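Local coordinates for ribonuclease H (PDB 3U3G), which probably cleaves the RNA strand of RNA/DNA hybrids, as a ribonuclease H of type 1, at residues T43-N46 and V47-E51. Residues are numbered along the deposited sequence; the frame is centred on the assembly and turned at random.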
ATOM      1  N   THR A  43      -1.347 -15.112  -5.174  1.00 13.70           N
ATOM      2  CA  THR A  43      -2.550 -14.339  -5.427  1.00 13.55           C
ATOM      3  C   THR A  43      -2.480 -13.639  -6.781  1.00 15.00           C
ATOM      4  O   THR A  43      -1.558 -13.867  -7.563  1.00 14.55           O
ATOM      5  CB  THR A  43      -2.792 -13.289  -4.331  1.00 15.03           C
ATOM      6  OG1 THR A  43      -4.149 -12.828  -4.422  1.00 23.81           O
ATOM      7  CG2 THR A  43      -1.832 -12.116  -4.505  1.00 12.96           C
ATOM      8  N   THR A  44      -3.474 -12.814  -7.076  1.00 17.50           N
ATOM      9  CA  THR A  44      -3.400 -11.967  -8.255  1.00 15.76           C
ATOM     10  C   THR A  44      -2.744 -10.631  -7.957  1.00 17.91           C
ATOM     11  O   THR A  44      -2.547 -10.259  -6.791  1.00 16.69           O
ATOM     12  CB  THR A  44      -4.783 -11.703  -8.840  1.00 19.27           C
ATOM     13  OG1 THR A  44      -5.558 -10.969  -7.882  1.00 19.22           O
ATOM     14  CG2 THR A  44      -5.478 -13.010  -9.162  1.00 22.18           C
ATOM     15  N   ASN A  45      -2.368  -9.936  -9.021  1.00 15.03           N
ATOM     16  CA  ASN A  45      -1.712  -8.659  -8.917  1.00 14.53           C
ATOM     17  C   ASN A  45      -2.561  -7.672  -8.126  1.00 12.34           C
ATOM     18  O   ASN A  45      -2.057  -6.934  -7.286  1.00 13.13           O
ATOM     19  CB  ASN A  45      -1.419  -8.098 -10.312  1.00 18.35           C
ATOM     20  CG  ASN A  45      -0.128  -7.336 -10.358  1.00 27.32           C
ATOM     21  OD1 ASN A  45      -0.115  -6.127 -10.098  1.00 29.04           O
ATOM     22  ND2 ASN A  45       0.979  -8.077 -10.376  1.00 19.70           N
ATOM     23  N   ASN A  46      -3.821  -7.535  -8.520  1.00 17.67           N
ATOM     24  CA  ASN A  46      -4.672  -6.519  -7.920  1.00 16.30           C
ATOM     25  C   ASN A  46      -4.936  -6.794  -6.440  1.00 10.85           C
ATOM     26  O   ASN A  46      -4.987  -5.866  -5.639  1.00 12.75           O
ATOM     27  CB  ASN A  46      -5.987  -6.385  -8.682  1.00 17.07           C
ATOM     28  CG  ASN A  46      -5.855  -5.538  -9.929  1.00 23.38           C
ATOM     29  OD1 ASN A  46      -4.933  -4.726 -10.056  1.00 24.28           O
ATOM     30  ND2 ASN A  46      -6.825  -5.665 -10.827  1.00 24.61           N
ATOM     31  N   VAL A  47      -5.082  -8.069  -6.095  1.00 12.69           N
ATOM     32  CA  VAL A  47      -5.178  -8.444  -4.693  1.00 11.58           C
ATOM     33  C   VAL A  47      -3.915  -8.079  -3.925  1.00 12.85           C
ATOM     34  O   VAL A  47      -4.006  -7.451  -2.866  1.00 10.90           O
ATOM     35  CB  VAL A  47      -5.565  -9.908  -4.492  1.00 10.40           C
ATOM     36  CG1 VAL A  47      -5.332 -10.339  -3.035  1.00 15.39           C
ATOM     37  CG2 VAL A  47      -7.028 -10.115  -4.882  1.00 13.30           C
ATOM     38  N   ALA A  48      -2.748  -8.349  -4.512  1.00 10.63           N
ATOM     39  CA  ALA A  48      -1.491  -7.919  -3.905  1.00  7.59           C
ATOM     40  C   ALA A  48      -1.390  -6.412  -3.675  1.00  9.24           C
ATOM     41  O   ALA A  48      -0.939  -5.992  -2.619  1.00  9.95           O
ATOM     42  CB  ALA A  48      -0.283  -8.454  -4.689  1.00 10.31           C
ATOM     43  N   GLU A  49      -1.829  -5.599  -4.638  1.00  9.89           N
ATOM     44  CA  GLU A  49      -1.839  -4.153  -4.435  1.00  9.55           C
ATOM     45  C   GLU A  49      -2.692  -3.774  -3.227  1.00  8.98           C
ATOM     46  O   GLU A  49      -2.344  -2.873  -2.452  1.00  9.16           O
ATOM     47  CB  GLU A  49      -2.368  -3.421  -5.673  1.00 10.65           C
ATOM     48  CG  GLU A  49      -1.408  -3.370  -6.872  1.00 15.82           C
ATOM     49  CD  GLU A  49      -0.634  -2.049  -6.989  1.00 34.73           C
ATOM     50  OE1 GLU A  49      -0.433  -1.343  -5.971  1.00 25.47           O
ATOM     51  OE2 GLU A  49      -0.174  -1.737  -8.108  1.00 26.92           O
ATOM     52  N   TYR A  50      -3.860  -4.406  -3.108  1.00 10.13           N
ATOM     53  CA  TYR A  50      -4.752  -4.108  -1.988  1.00  9.70           C
ATOM     54  C   TYR A  50      -4.171  -4.610  -0.669  1.00  8.37           C
ATOM     55  O   TYR A  50      -4.226  -3.903   0.338  1.00  7.82           O
ATOM     56  CB  TYR A  50      -6.128  -4.737  -2.208  1.00  7.77           C
ATOM     57  CG  TYR A  50      -7.109  -3.896  -3.004  1.00  7.97           C
ATOM     58  CD1 TYR A  50      -6.734  -3.257  -4.178  1.00 10.52           C
ATOM     59  CD2 TYR A  50      -8.441  -3.803  -2.622  1.00  8.35           C
ATOM     60  CE1 TYR A  50      -7.644  -2.501  -4.906  1.00  8.92           C
ATOM     61  CE2 TYR A  50      -9.359  -3.119  -3.385  1.00  9.06           C
ATOM     62  CZ  TYR A  50      -8.954  -2.444  -4.509  1.00 10.74           C
ATOM     63  OH  TYR A  50      -9.871  -1.679  -5.215  1.00 12.02           O
ATOM     64  N   GLU A  51      -3.519  -5.766  -0.702  1.00  9.47           N
ATOM     65  CA  GLU A  51      -2.870  -6.278   0.504  1.00  8.26           C
ATOM     66  C   GLU A  51      -1.738  -5.355   0.953  1.00  9.00           C
ATOM     67  O   GLU A  51      -1.473  -5.235   2.144  1.00  7.94           O
ATOM     68  CB  GLU A  51      -2.342  -7.700   0.291  1.00  9.14           C
ATOM     69  CG  GLU A  51      -3.387  -8.799   0.153  1.00 11.87           C
ATOM     70  CD  GLU A  51      -4.023  -9.212   1.477  1.00 18.55           C
ATOM     71  OE1 GLU A  51      -3.939  -8.458   2.486  1.00 13.47           O
ATOM     72  OE2 GLU A  51      -4.681 -10.281   1.478  1.00 20.28           O
TER
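T43 and T44 meet V47 with their hydroxyls, and the three side chains illustrate how a helix start is both capped and packed by the residues leading into it. T44 stands at the N-cap of helix 45-60. With OG1 placed between its backbone N and carbonyl carbon (chi1 64°), its hydroxyl faces the first turn and accepts a weak hydrogen bond from V47 N, 3.4 Å from T44 OG1 yet fairly straight at 160°. Its carbonyl serves the next amide, A48 N lying 3.0 Å from T44 O. The i to i+4 ladder then continues with E49 N on N45 O and Y50 N on N46 O.

The two V47 methyls are shared between the threonines. CG2 rests against the capping hydroxyl, 3.4 Å from T44 OG1, while CG1 comes within 3.1 Å of T43 OG1, a close approach of methyl to oxygen. T43 meets V47 at a slant. Because its OG1 is swung opposite the backbone N (chi1 -164°), the hydroxyl lies against V47, and the methyl CG2 is left to cover the start of the helix, 4.0 Å from A48 CB. Replacing T43 by glycine would probably strip this cover from V47 and A48, opening a gap beside the first turn.

The stretch leads from edge strand 32-41 into the helix, T43 bonding through its backbone to G17. Y50 OH separately ties the helix to Q84 of helix 79-85. E49, its chain bent beyond CG, brings its carboxylate close to D9, consistent with the acidic metal-binding cluster of ribonucleases H. Chemically, both threonine hydroxyls lie against V47, but T44's also accepts the weak amide bond, while T43's methyl adds an apolar contact with A48.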